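Local coordinates for L-amino acid deaminase (Proteus vulgaris, PDB 5HXW), which probably catalyses, as a membrane-bound FAD-dependent flavoenzyme, the oxidative deamination of L-amino acids, at residues 32-37 and 223-228; 239-244 and 391-396; 274-279 and 284-289; 317-320 and 325-328. All coordinates share one frame; numbering follows the deposited sequence.

Interaction 1. Residues 32-37 and 223-228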
loop_
_atom_site.group_PDB
_atom_site.type_symbol
_atom_site.label_atom_id
_atom_site.label_comp_id
_atom_site.label_asym_id
_atom_site.label_seq_id
_atom_site.Cartn_x
_atom_site.Cartn_y
_atom_site.Cartn_z
ATOM N N GLY A 32 -23.925 -11.069 12.948
ATOM C CA GLY A 32 -25.173 -10.448 13.388
ATOM C C GLY A 32 -25.631 -9.334 12.468
ATOM O O GLY A 32 -25.053 -9.122 11.396
ATOM N N ALA A 33 -26.673 -8.624 12.896
ATOM C CA ALA A 33 -27.276 -7.548 12.112
ATOM C C ALA A 33 -26.352 -6.335 11.968
ATOM O O ALA A 33 -25.519 -6.070 12.842
ATOM C CB ALA A 33 -28.612 -7.138 12.721
ATOM N N LEU A 34 -26.498 -5.623 10.850
ATOM C CA LEU A 34 -25.837 -4.339 10.630
ATOM C C LEU A 34 -26.403 -3.305 11.616
ATOM O O LEU A 34 -27.624 -3.209 11.768
ATOM C CB LEU A 34 -26.037 -3.880 9.180
ATOM C CG LEU A 34 -25.148 -2.768 8.606
ATOM C CD1 LEU A 34 -23.774 -3.287 8.195
ATOM C CD2 LEU A 34 -25.840 -2.105 7.429
ATOM N N PRO A 35 -25.520 -2.545 12.303
ATOM C CA PRO A 35 -25.950 -1.602 13.346
ATOM C C PRO A 35 -26.728 -0.406 12.807
ATOM O O PRO A 35 -26.494 0.031 11.677
ATOM C CB PRO A 35 -24.631 -1.117 13.960
ATOM C CG PRO A 35 -23.592 -2.077 13.494
ATOM C CD PRO A 35 -24.054 -2.541 12.153
ATOM N N LYS A 36 -27.646 0.105 13.625
ATOM C CA LYS A 36 -28.393 1.326 13.318
ATOM C C LYS A 36 -27.467 2.542 13.280
ATOM O O LYS A 36 -27.579 3.379 12.381
ATOM C CB LYS A 36 -29.510 1.569 14.342
ATOM C CG LYS A 36 -30.668 0.583 14.305
ATOM C CD LYS A 36 -31.918 1.218 14.901
ATOM C CE LYS A 36 -33.005 0.195 15.195
ATOM N NZ LYS A 36 -32.878 -0.375 16.566
ATOM N N GLN A 37 -26.547 2.614 14.244
ATOM C CA GLN A 37 -25.711 3.793 14.460
ATOM C C GLN A 37 -24.239 3.431 14.654
ATOM O O GLN A 37 -23.919 2.333 15.115
ATOM C CB GLN A 37 -26.225 4.568 15.678
ATOM C CG GLN A 37 -25.984 6.071 15.635
ATOM C CD GLN A 37 -26.589 6.795 16.826
ATOM O OE1 GLN A 37 -27.580 7.517 16.690
ATOM N NE2 GLN A 37 -26.000 6.601 18.001
ATOM N N VAL A 223 -24.545 6.325 6.101
ATOM C CA VAL A 223 -23.786 5.636 5.052
ATOM C C VAL A 223 -24.665 4.481 4.568
ATOM O O VAL A 223 -25.093 3.640 5.370
ATOM C CB VAL A 223 -22.397 5.145 5.551
ATOM C CG1 VAL A 223 -21.792 4.098 4.620
ATOM C CG2 VAL A 223 -21.437 6.313 5.693
ATOM N N VAL A 224 -24.950 4.458 3.266
ATOM C CA VAL A 224 -25.840 3.444 2.697
ATOM C C VAL A 224 -25.028 2.276 2.149
ATOM O O VAL A 224 -24.171 2.452 1.273
ATOM C CB VAL A 224 -26.813 4.020 1.628
ATOM C CG1 VAL A 224 -27.798 2.957 1.155
ATOM C CG2 VAL A 224 -27.589 5.207 2.183
ATOM N N THR A 225 -25.301 1.092 2.694
ATOM C CA THR A 225 -24.688 -0.159 2.241
ATOM C C THR A 225 -25.753 -1.077 1.631
ATOM O O THR A 225 -26.952 -0.802 1.741
ATOM C CB THR A 225 -23.937 -0.906 3.381
ATOM O OG1 THR A 225 -24.875 -1.532 4.265
ATOM C CG2 THR A 225 -23.011 0.027 4.175
ATOM N N GLU A 226 -25.309 -2.161 0.997
ATOM C CA GLU A 226 -26.209 -3.189 0.449
ATOM C C GLU A 226 -26.986 -3.963 1.529
ATOM O O GLU A 226 -28.040 -4.543 1.245
ATOM C CB GLU A 226 -25.444 -4.152 -0.472
ATOM C CG GLU A 226 -24.328 -4.938 0.202
ATOM C CD GLU A 226 -23.522 -5.778 -0.770
ATOM O OE1 GLU A 226 -22.275 -5.729 -0.697
ATOM O OE2 GLU A 226 -24.126 -6.487 -1.605
ATOM N N LYS A 227 -26.453 -3.969 2.751
ATOM C CA LYS A 227 -27.110 -4.586 3.908
ATOM C C LYS A 227 -28.050 -3.617 4.643
ATOM O O LYS A 227 -28.780 -4.025 5.553
ATOM C CB LYS A 227 -26.063 -5.159 4.875
ATOM C CG LYS A 227 -25.532 -6.536 4.495
ATOM C CD LYS A 227 -24.489 -7.005 5.500
ATOM C CE LYS A 227 -23.924 -8.373 5.151
ATOM N NZ LYS A 227 -24.789 -9.483 5.639
ATOM N N GLY A 228 -28.028 -2.346 4.239
ATOM C CA GLY A 228 -28.833 -1.295 4.869
ATOM C C GLY A 228 -28.041 -0.042 5.201
ATOM O O GLY A 228 -26.898 0.115 4.764
#
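Leu-34, in the loop before strand 40-43, sets one methyl, CD2, over the turn that follows strand 219-225. The first residue it meets is Thr-225, whose OG1 lies 3.4 Å from Leu-34 CD2. This is a van der Waals contact, with the two side chains inclined to one another. The hydroxyl itself is occupied, since Thr-225 OG1 donates to Gly-228 O at 2.7 Å, tilted 24° from the carbonyl plane. Its position between the backbone N and the carbonyl carbon (chi1 75°) folds OG1 back over the turn, where Lys-227 N also gives it a weak bond. Threonine suits the place because its hydroxyl, on a short side chain, reaches the carbonyl of Gly-228 while keeping compact beneath the leucine.

Thr-225 to Gly-228 forms a type I turn, and paired backbone bonds between these two residues make it a two-residue beta hairpin joining strands 219-225 and 228-231 of the three-stranded antiparallel sheet. Glu-226, at the first corner, turns from the leucine toward Arg-356, with which it forms a salt bridge. Lys-227 comes next and offers its aliphatic root: its CB is 4.0 Å from Leu-34 CD2, while the ammonium end leads away from the leucine. At Gly-228 the backbone adopts phi 132°, a conformation that suits glycine. Its carbonyl O accepts from Thr-225 N and Thr-225 OG1 on opposite faces of its plane, and also lies 3.6 Å from Leu-34 CD2. Leu-34 also touches Tyr-205 and Ile-230.

Interaction 2. Residues 239-244 and 391-396. With FAD (flavin-adenine dinucleotide), chain G.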
loop_
_atom_site.group_PDB
_atom_site.type_symbol
_atom_site.label_atom_id
_atom_site.label_comp_id
_atom_site.label_asym_id
_atom_site.label_seq_id
_atom_site.Cartn_x
_atom_site.Cartn_y
_atom_site.Cartn_z
ATOM N N GLY A 239 -10.873 3.094 0.452
ATOM C CA GLY A 239 -11.314 2.065 -0.486
ATOM C C GLY A 239 -10.285 1.612 -1.503
ATOM O O GLY A 239 -10.642 0.966 -2.494
ATOM N N GLY A 240 -9.013 1.935 -1.249
ATOM C CA GLY A 240 -7.898 1.569 -2.123
ATOM C C GLY A 240 -8.039 2.146 -3.519
ATOM O O GLY A 240 -8.107 3.370 -3.691
ATOM N N VAL A 241 -8.108 1.251 -4.505
ATOM C CA VAL A 241 -8.247 1.630 -5.920
ATOM C C VAL A 241 -9.650 2.160 -6.258
ATOM O O VAL A 241 -9.826 2.869 -7.252
ATOM C CB VAL A 241 -7.807 0.495 -6.895
ATOM C CG1 VAL A 241 -6.402 0.007 -6.563
ATOM C CG2 VAL A 241 -8.784 -0.678 -6.917
ATOM N N TRP A 242 -10.624 1.831 -5.410
ATOM C CA TRP A 242 -12.031 2.189 -5.607
ATOM C C TRP A 242 -12.414 3.557 -5.037
ATOM O O TRP A 242 -13.551 4.005 -5.219
ATOM C CB TRP A 242 -12.932 1.114 -4.997
ATOM C CG TRP A 242 -12.648 -0.262 -5.503
ATOM C CD1 TRP A 242 -11.777 -1.166 -4.967
ATOM C CD2 TRP A 242 -13.236 -0.896 -6.645
ATOM N NE1 TRP A 242 -11.783 -2.323 -5.705
ATOM C CE2 TRP A 242 -12.669 -2.187 -6.741
ATOM C CE3 TRP A 242 -14.191 -0.499 -7.598
ATOM C CZ2 TRP A 242 -13.024 -3.091 -7.757
ATOM C CZ3 TRP A 242 -14.544 -1.396 -8.607
ATOM C CH2 TRP A 242 -13.957 -2.675 -8.678
ATOM N N SER A 243 -11.471 4.213 -4.357
ATOM C CA SER A 243 -11.730 5.488 -3.677
ATOM C C SER A 243 -12.190 6.617 -4.608
ATOM O O SER A 243 -13.089 7.387 -4.246
ATOM C CB SER A 243 -10.514 5.924 -2.863
ATOM O OG SER A 243 -10.260 5.022 -1.802
ATOM N N ARG A 244 -11.583 6.701 -5.793
ATOM C CA ARG A 244 -11.998 7.654 -6.828
ATOM C C ARG A 244 -13.475 7.475 -7.206
ATOM O O ARG A 244 -14.238 8.452 -7.231
ATOM C CB ARG A 244 -11.110 7.546 -8.080
ATOM C CG ARG A 244 -11.693 8.285 -9.270
ATOM C CD ARG A 244 -10.845 8.278 -10.524
ATOM N NE ARG A 244 -11.610 8.885 -11.617
ATOM C CZ ARG A 244 -11.728 10.196 -11.848
ATOM N NH1 ARG A 244 -11.122 11.090 -11.073
ATOM N NH2 ARG A 244 -12.464 10.615 -12.869
ATOM N N SER A 391 -1.323 -10.978 -9.378
ATOM C CA SER A 391 -1.251 -9.594 -9.831
ATOM C C SER A 391 -1.760 -8.663 -8.727
ATOM O O SER A 391 -2.701 -9.005 -8.005
ATOM C CB SER A 391 -2.073 -9.417 -11.101
ATOM O OG SER A 391 -1.946 -8.103 -11.610
ATOM N N GLY A 392 -1.128 -7.498 -8.593
ATOM C CA GLY A 392 -1.547 -6.492 -7.618
ATOM C C GLY A 392 -1.897 -5.162 -8.262
ATOM O O GLY A 392 -1.093 -4.609 -9.023
ATOM N N ALA A 393 -3.085 -4.644 -7.933
ATOM C CA ALA A 393 -3.601 -3.388 -8.498
ATOM C C ALA A 393 -3.403 -2.190 -7.573
ATOM O O ALA A 393 -3.850 -2.204 -6.426
ATOM C CB ALA A 393 -5.076 -3.530 -8.849
ATOM N N MET A 394 -2.742 -1.154 -8.089
ATOM C CA MET A 394 -2.592 0.131 -7.389
ATOM C C MET A 394 -3.457 1.212 -8.043
ATOM O O MET A 394 -3.970 1.033 -9.153
ATOM C CB MET A 394 -1.138 0.616 -7.418
ATOM C CG MET A 394 -0.090 -0.383 -6.981
ATOM S SD MET A 394 1.449 -0.105 -7.873
ATOM C CE MET A 394 1.948 -1.789 -8.209
ATOM N N ALA A 395 -3.611 2.326 -7.330
ATOM C CA ALA A 395 -4.134 3.573 -7.878
ATOM C C ALA A 395 -3.239 4.694 -7.369
ATOM O O ALA A 395 -3.125 4.910 -6.158
ATOM C CB ALA A 395 -5.583 3.789 -7.472
ATOM N N ILE A 396 -2.590 5.381 -8.306
ATOM C CA ILE A 396 -1.538 6.354 -8.005
ATOM C C ILE A 396 -1.922 7.744 -8.526
ATOM O O ILE A 396 -2.434 7.876 -9.642
ATOM C CB ILE A 396 -0.165 5.870 -8.573
ATOM C CG1 ILE A 396 0.227 4.475 -8.026
ATOM C CG2 ILE A 396 0.958 6.880 -8.347
ATOM C CD1 ILE A 396 0.367 4.352 -6.517
HETATM P PA FAD G . -6.610 -1.900 0.035
HETATM O O1A FAD G . -6.915 -2.346 -1.372
HETATM O O2A FAD G . -5.680 -2.731 0.866
HETATM O O5B FAD G . -7.991 -1.745 0.834
HETATM C C5B FAD G . -9.129 -1.146 0.230
HETATM C C4B FAD G . -10.338 -1.989 0.580
HETATM O O4B FAD G . -11.524 -1.209 0.458
HETATM C C3B FAD G . -10.486 -3.173 -0.361
HETATM O O3B FAD G . -10.463 -4.356 0.443
HETATM C C2B FAD G . -11.836 -2.968 -1.033
HETATM O O2B FAD G . -12.559 -4.187 -1.197
HETATM C C1B FAD G . -12.555 -2.037 -0.076
HETATM N N9A FAD G . -13.592 -1.184 -0.700
HETATM C C8A FAD G . -13.434 -0.378 -1.769
HETATM N N7A FAD G . -14.582 0.274 -2.066
HETATM C C5A FAD G . -15.503 -0.118 -1.170
HETATM C C6A FAD G . -16.930 0.184 -0.908
HETATM N N6A FAD G . -17.588 1.060 -1.697
HETATM N N1A FAD G . -17.536 -0.433 0.140
HETATM C C2A FAD G . -16.876 -1.302 0.935
HETATM N N3A FAD G . -15.576 -1.626 0.753
HETATM C C4A FAD G . -14.849 -1.075 -0.260
HETATM N N1 FAD G . 3.566 -1.152 0.116
HETATM C C2 FAD G . 4.693 -1.167 0.871
HETATM O O2 FAD G . 4.727 -0.439 1.885
HETATM N N3 FAD G . 5.761 -1.928 0.554
HETATM C C4 FAD G . 5.781 -2.731 -0.530
HETATM O O4 FAD G . 6.791 -3.429 -0.789
HETATM C C4X FAD G . 4.575 -2.773 -1.407
HETATM N N5 FAD G . 4.500 -3.547 -2.518
HETATM C C5X FAD G . 3.390 -3.557 -3.308
HETATM C C6 FAD G . 3.335 -4.367 -4.448
HETATM C C7 FAD G . 2.192 -4.392 -5.252
HETATM C C7M FAD G . 2.171 -5.277 -6.475
HETATM C C8 FAD G . 1.019 -3.541 -4.884
HETATM C C8M FAD G . -0.255 -3.503 -5.682
HETATM C C9 FAD G . 1.076 -2.741 -3.755
HETATM C C9A FAD G . 2.211 -2.710 -2.949
HETATM N N10 FAD G . 2.258 -1.900 -1.783
HETATM C C10 FAD G . 3.437 -1.906 -1.003
HETATM C "C1'" FAD G . 1.129 -1.028 -1.433
HETATM C "C2'" FAD G . 0.124 -1.497 -0.406
HETATM O "O2'" FAD G . -0.378 -2.781 -0.778
HETATM C "C3'" FAD G . -1.027 -0.493 -0.435
HETATM O "O3'" FAD G . -0.553 0.867 -0.556
HETATM C "C4'" FAD G . -1.940 -0.628 0.780
HETATM O "O4'" FAD G . -2.469 -1.964 0.886
HETATM C "C5'" FAD G . -3.083 0.363 0.650
HETATM O "O5'" FAD G . -4.088 0.006 1.583
HETATM P P FAD G . -5.613 0.416 1.335
HETATM O O1P FAD G . -6.364 -0.056 2.547
HETATM O O2P FAD G . -5.662 1.874 0.967
HETATM O O3P FAD G . -6.046 -0.395 0.011
#
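The FAD pocket is the setting in which Val-241, just after a glycine pair, packs on Ala-393 and Ala-395 of strand 386-396. Val-241 does this mainly with CG1, which its torsion (chi1 -53°) places beside the backbone N and against the strand. The methyl rests on the strand backbone, with Val-241 CG1 3.4 Å from Ala-393 O. It also fits between two small side chains: Val-241 CG1 comes 4.0 Å from Ala-395 CB and slightly farther from Ala-393 CB. Alanine suits both positions because its single methyl allows loop and strand to come close, and the branched valine fills the join.

Each segment also touches the cofactor. Gly-239 O lies 3.2 Å from FAD C8A of the adenine, and Gly-240 N is 3.4 Å from FAD C5B. Without side chains, these glycines let the backbone pass close to the dinucleotide. Trp-242 places CB 3.5 Å from FAD N7A; the indole stands nearly perpendicular to the adenine plane, with Trp-242 CD1 3.7 Å from FAD C8A, and its NE1 is hydrogen-bonded to Glu-74. On the strand, Met-394 turns away from Val-241, bringing CG 3.4 Å from the flavin methyl FAD C8M. Its bent thioether chain lays CE near that methyl, and Gly-392 C is 3.5 Å from FAD C8M. Strand 235-237, leading into the glycine pair, belongs to the largely parallel sheet, strand 386-396 to the larger mixed sheet. This joining of a Rossmann-type nucleotide-binding part to a second beta-sheet part along FAD is characteristic of the DAO family of flavoproteins.

Interaction 3. Residues 274-279 and 284-289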
loop_
_atom_site.group_PDB
_atom_site.type_symbol
_atom_site.label_atom_id
_atom_site.label_comp_id
_atom_site.label_asym_id
_atom_site.label_seq_id
_atom_site.Cartn_x
_atom_site.Cartn_y
_atom_site.Cartn_z
ATOM N N GLY A 274 19.403 -14.402 2.132
ATOM C CA GLY A 274 18.581 -13.679 3.109
ATOM C C GLY A 274 18.552 -12.178 2.878
ATOM O O GLY A 274 19.253 -11.655 2.001
ATOM N N GLY A 275 17.739 -11.489 3.674
ATOM C CA GLY A 275 17.589 -10.037 3.585
ATOM C C GLY A 275 16.835 -9.548 2.356
ATOM O O GLY A 275 16.204 -10.335 1.638
ATOM N N ASN A 276 16.903 -8.234 2.140
ATOM C CA ASN A 276 16.315 -7.563 0.982
ATOM C C ASN A 276 17.425 -7.123 0.033
ATOM O O ASN A 276 18.426 -6.530 0.466
ATOM C CB ASN A 276 15.481 -6.362 1.447
ATOM C CG ASN A 276 14.609 -5.762 0.347
ATOM O OD1 ASN A 276 14.681 -6.133 -0.826
ATOM N ND2 ASN A 276 13.773 -4.810 0.738
ATOM N N VAL A 277 17.249 -7.430 -1.253
ATOM C CA VAL A 277 18.248 -7.138 -2.289
ATOM C C VAL A 277 17.587 -6.542 -3.536
ATOM O O VAL A 277 16.580 -7.063 -4.033
ATOM C CB VAL A 277 19.095 -8.397 -2.637
ATOM C CG1 VAL A 277 19.926 -8.205 -3.901
ATOM C CG2 VAL A 277 20.011 -8.790 -1.481
ATOM N N ALA A 278 18.164 -5.439 -4.016
ATOM C CA ALA A 278 17.745 -4.779 -5.250
ATOM C C ALA A 278 18.963 -4.551 -6.152
ATOM O O ALA A 278 19.852 -3.762 -5.819
ATOM C CB ALA A 278 17.043 -3.465 -4.933
ATOM N N LEU A 279 18.999 -5.253 -7.284
ATOM C CA LEU A 279 20.155 -5.230 -8.192
ATOM C C LEU A 279 19.808 -4.701 -9.591
ATOM O O LEU A 279 18.644 -4.777 -10.002
ATOM C CB LEU A 279 20.765 -6.635 -8.321
ATOM C CG LEU A 279 21.346 -7.376 -7.116
ATOM C CD1 LEU A 279 21.494 -8.850 -7.446
ATOM C CD2 LEU A 279 22.677 -6.800 -6.658
ATOM N N PHE A 284 15.114 -8.444 -7.871
ATOM C CA PHE A 284 14.551 -7.989 -6.602
ATOM C C PHE A 284 14.044 -9.185 -5.812
ATOM O O PHE A 284 13.192 -9.933 -6.300
ATOM C CB PHE A 284 13.395 -6.994 -6.818
ATOM C CG PHE A 284 13.762 -5.791 -7.636
ATOM C CD1 PHE A 284 14.383 -4.689 -7.047
ATOM C CD2 PHE A 284 13.477 -5.748 -9.002
ATOM C CE1 PHE A 284 14.723 -3.570 -7.805
ATOM C CE2 PHE A 284 13.815 -4.634 -9.764
ATOM C CZ PHE A 284 14.436 -3.542 -9.166
ATOM N N PHE A 285 14.577 -9.370 -4.602
ATOM C CA PHE A 285 14.064 -10.391 -3.680
ATOM C C PHE A 285 14.086 -9.979 -2.208
ATOM O O PHE A 285 14.901 -9.154 -1.786
ATOM C CB PHE A 285 14.730 -11.761 -3.895
ATOM C CG PHE A 285 16.201 -11.793 -3.587
ATOM C CD1 PHE A 285 16.657 -12.098 -2.303
ATOM C CD2 PHE A 285 17.138 -11.548 -4.591
ATOM C CE1 PHE A 285 18.018 -12.137 -2.026
ATOM C CE2 PHE A 285 18.498 -11.597 -4.323
ATOM C CZ PHE A 285 18.939 -11.893 -3.040
ATOM N N ARG A 286 13.161 -10.561 -1.447
ATOM C CA ARG A 286 13.015 -10.296 -0.024
ATOM C C ARG A 286 12.677 -11.591 0.703
ATOM O O ARG A 286 11.746 -12.307 0.312
ATOM C CB ARG A 286 11.924 -9.244 0.214
ATOM C CG ARG A 286 11.693 -8.901 1.679
ATOM C CD ARG A 286 10.399 -8.141 1.913
ATOM N NE ARG A 286 9.192 -8.851 1.469
ATOM C CZ ARG A 286 8.566 -9.820 2.140
ATOM N NH1 ARG A 286 9.017 -10.258 3.314
ATOM N NH2 ARG A 286 7.475 -10.368 1.622
ATOM N N GLU A 287 13.441 -11.881 1.756
ATOM C CA GLU A 287 13.200 -13.044 2.605
ATOM C C GLU A 287 12.042 -12.788 3.569
ATOM O O GLU A 287 12.006 -11.766 4.264
ATOM C CB GLU A 287 14.462 -13.419 3.384
ATOM C CG GLU A 287 14.402 -14.795 4.036
ATOM C CD GLU A 287 15.512 -15.035 5.037
ATOM O OE1 GLU A 287 16.083 -14.055 5.566
ATOM O OE2 GLU A 287 15.812 -16.218 5.302
ATOM N N GLN A 288 11.107 -13.732 3.604
ATOM C CA GLN A 288 9.957 -13.671 4.505
ATOM C C GLN A 288 10.338 -14.191 5.897
ATOM O O GLN A 288 11.474 -14.630 6.108
ATOM C CB GLN A 288 8.768 -14.442 3.914
ATOM C CG GLN A 288 8.372 -13.983 2.516
ATOM C CD GLN A 288 6.883 -14.092 2.247
ATOM O OE1 GLN A 288 6.186 -13.081 2.181
ATOM N NE2 GLN A 288 6.389 -15.316 2.085
ATOM N N ALA A 289 9.394 -14.135 6.839
ATOM C CA ALA A 289 9.630 -14.576 8.221
ATOM C C ALA A 289 9.803 -16.094 8.365
ATOM O O ALA A 289 10.416 -16.560 9.332
ATOM C CB ALA A 289 8.524 -14.073 9.139
#
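Val-277 lies under the ring of Phe-285, the two side chains running side by side and pointing the same way from a hydrogen-bonded antiparallel pair. Val-277 CB sits over one ring face, 3.8 Å from the centroid and displaced toward the rim, a CH-pi contact. With CG between the backbone N and the carbonyl carbon (chi1 65°), the phenyl group folds across to the neighbouring strand, and both valine methyls reach its outer carbons. Phe-378 and Phe-381 meet the same ring edge-to-face, so an aromatic side chain suits this buried face.

The other face has smaller overlaps. Phe-284 brings CD1 to 3.6 Å from Ala-278 CB in a non-hydrogen-bonded pair, where the short alanine lets the ring lie obliquely across it. Asn-276 and Arg-286 share this face: Asn-276 ND2 bonds to OE1 of the FAD-binding Gln-82, while Arg-286 NH2 bonds to Gln-288 OE1 at 3.1 Å and its NH1 reaches Ser-183 and the salt-bridge partner Asp-185.

The backbone fixes this register. Val-277 N donates to Phe-285 O at 3.0 Å, and Phe-285 N returns a bond to Val-277 O at 3.1 Å. On the N-terminal side of Asn-276, Glu-287 N reaches Gly-275 O at 3.2 Å from above its carbonyl plane; positive phi suits glycine there. Strands 276-279 and 284-287 run at 176°, the paired arms of an antiparallel beta hairpin.

Interaction 4. Residues 317-320 and 325-328. With 16A (cetyl-trimethyl-ammonium), chain J.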
loop_
_atom_site.group_PDB
_atom_site.type_symbol
_atom_site.label_atom_id
_atom_site.label_comp_id
_atom_site.label_asym_id
_atom_site.label_seq_id
_atom_site.Cartn_x
_atom_site.Cartn_y
_atom_site.Cartn_z
ATOM N N PRO A 317 5.350 13.386 -16.973
ATOM C CA PRO A 317 6.692 13.507 -16.366
ATOM C C PRO A 317 7.216 12.259 -15.637
ATOM O O PRO A 317 8.400 12.214 -15.283
ATOM C CB PRO A 317 6.521 14.656 -15.363
ATOM C CG PRO A 317 5.418 15.473 -15.925
ATOM C CD PRO A 317 4.462 14.459 -16.476
ATOM N N LEU A 318 6.347 11.276 -15.401
ATOM C CA LEU A 318 6.768 9.980 -14.864
ATOM C C LEU A 318 7.335 9.084 -15.966
ATOM O O LEU A 318 8.271 8.323 -15.720
ATOM C CB LEU A 318 5.630 9.283 -14.104
ATOM C CG LEU A 318 5.068 9.931 -12.828
ATOM C CD1 LEU A 318 3.774 9.242 -12.429
ATOM C CD2 LEU A 318 6.049 9.919 -11.661
ATOM N N LEU A 319 6.789 9.197 -17.178
ATOM C CA LEU A 319 7.333 8.498 -18.351
ATOM C C LEU A 319 8.662 9.096 -18.850
ATOM O O LEU A 319 9.282 8.558 -19.778
ATOM C CB LEU A 319 6.306 8.447 -19.495
ATOM C CG LEU A 319 4.902 7.840 -19.332
ATOM C CD1 LEU A 319 4.236 7.743 -20.697
ATOM C CD2 LEU A 319 4.905 6.475 -18.653
ATOM N N ALA A 320 9.087 10.200 -18.224
ATOM C CA ALA A 320 10.338 10.894 -18.558
ATOM C C ALA A 320 11.589 10.112 -18.147
ATOM O O ALA A 320 12.512 9.963 -18.959
ATOM C CB ALA A 320 10.355 12.296 -17.960
ATOM N N PRO A 325 9.767 2.216 -15.007
ATOM C CA PRO A 325 9.364 0.960 -15.619
ATOM C C PRO A 325 7.889 0.864 -16.052
ATOM O O PRO A 325 7.357 -0.249 -16.155
ATOM C CB PRO A 325 9.655 -0.044 -14.499
ATOM C CG PRO A 325 9.499 0.744 -13.222
ATOM C CD PRO A 325 9.455 2.208 -13.565
ATOM N N VAL A 326 7.246 2.003 -16.313
ATOM C CA VAL A 326 5.819 2.008 -16.664
ATOM C C VAL A 326 5.577 1.726 -18.149
ATOM O O VAL A 326 6.064 2.453 -19.019
ATOM C CB VAL A 326 5.073 3.274 -16.158
ATOM C CG1 VAL A 326 3.682 3.392 -16.770
ATOM C CG2 VAL A 326 4.942 3.226 -14.646
ATOM N N HIS A 327 4.842 0.642 -18.410
ATOM C CA HIS A 327 4.333 0.317 -19.742
ATOM C C HIS A 327 2.853 0.659 -19.857
ATOM O O HIS A 327 2.048 0.292 -18.992
ATOM C CB HIS A 327 4.546 -1.163 -20.082
ATOM C CG HIS A 327 5.943 -1.497 -20.506
ATOM N ND1 HIS A 327 6.642 -2.563 -19.982
ATOM C CD2 HIS A 327 6.771 -0.910 -21.404
ATOM C CE1 HIS A 327 7.841 -2.617 -20.534
ATOM N NE2 HIS A 327 7.945 -1.625 -21.400
ATOM N N ILE A 328 2.515 1.378 -20.926
ATOM C CA ILE A 328 1.129 1.661 -21.293
ATOM C C ILE A 328 0.575 0.399 -21.953
ATOM O O ILE A 328 1.194 -0.159 -22.868
ATOM C CB ILE A 328 1.019 2.895 -22.239
ATOM C CG1 ILE A 328 1.626 4.168 -21.604
ATOM C CG2 ILE A 328 -0.413 3.120 -22.727
ATOM C CD1 ILE A 328 1.037 4.617 -20.275
HETATM C C1 16A J . -0.438 8.999 -21.109
HETATM C C2 16A J . -1.050 8.208 -19.974
HETATM C C3 16A J . -0.070 8.078 -18.813
HETATM C C4 16A J . -0.612 7.131 -17.750
HETATM C C5 16A J . 0.512 6.558 -16.898
HETATM C C6 16A J . 0.030 6.305 -15.476
HETATM C C7 16A J . 1.193 5.960 -14.554
HETATM C C8 16A J . 0.742 5.015 -13.449
HETATM C C9 16A J . 1.500 5.299 -12.159
HETATM C C10 16A J . 2.401 4.128 -11.780
HETATM C C11 16A J . 3.722 4.608 -11.194
HETATM C C12 16A J . 3.750 4.422 -9.680
HETATM C C13 16A J . 4.874 3.487 -9.252
HETATM C C14 16A J . 4.677 3.034 -7.808
HETATM C C15 16A J . 5.005 1.552 -7.646
HETATM C C16 16A J . 5.585 1.275 -6.251
HETATM N N1 16A J . 5.328 -0.066 -5.665
HETATM C C17 16A J . 6.075 -0.150 -4.404
HETATM C C18 16A J . 3.913 -0.278 -5.333
HETATM C C19 16A J . 5.804 -1.165 -6.524
#
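Leu-319 overlaps Val-326 through one methyl apiece, CD2 on CG1 at 3.8 Å, with the side chains crossing at about a right angle. The contact brings a loop residue onto strand 326-329, which runs parallel to strand 293-303 in the large mixed sheet. Leu-319 suits this place because its forked end can serve two partners: while CD2 meets the valine, Leu-319 CD1 makes a looser approach, 4.5 Å, to Ile-328 CD1. Both strand residues are apolar; Val-326 is partly exposed and Ile-328 on the surface, which would be consistent with a membrane-bound protein.

The two methyls of Val-326 face different neighbours. CG1, anti to the backbone N (chi1 168°), turns to the leucine, while the other branch, CG2, faces the alkyl chain of a bound cetyl-trimethyl-ammonium. Beta branching thus gives one short residue two apolar surfaces. Ile-300 and Ala-302 of strand 293-303 also touch this valine. Ile-328 reaches another part of the same alkyl chain with its longer arm. The detergent is therefore met at two separated points: Val-326 CG2 lies 3.9 Å from its C11, and Ile-328 CD1 lies 3.9 Å from its C3.

How the interactions relate
Interaction 1 closes before the other three begin. Interactions 3 and 4 then follow in series, both nested inside the long loop of chain closed by interaction 2. Interaction 2 lies nearest the chain's centre, about 9 Å from it. Interactions 1 and 3 have centres about 43 Å apart on opposite sides of that centre. Interactions 2, 3 and 4 all reach the large mixed sheet, whereas interaction 1 belongs to the small antiparallel sheet near the adenine end of FAD. Interactions 2 and 4 have nearest atoms about 5 Å apart, without touching. The series thus runs from the nucleotide-binding side, across the cofactor, to a hairpin and a detergent-binding surface.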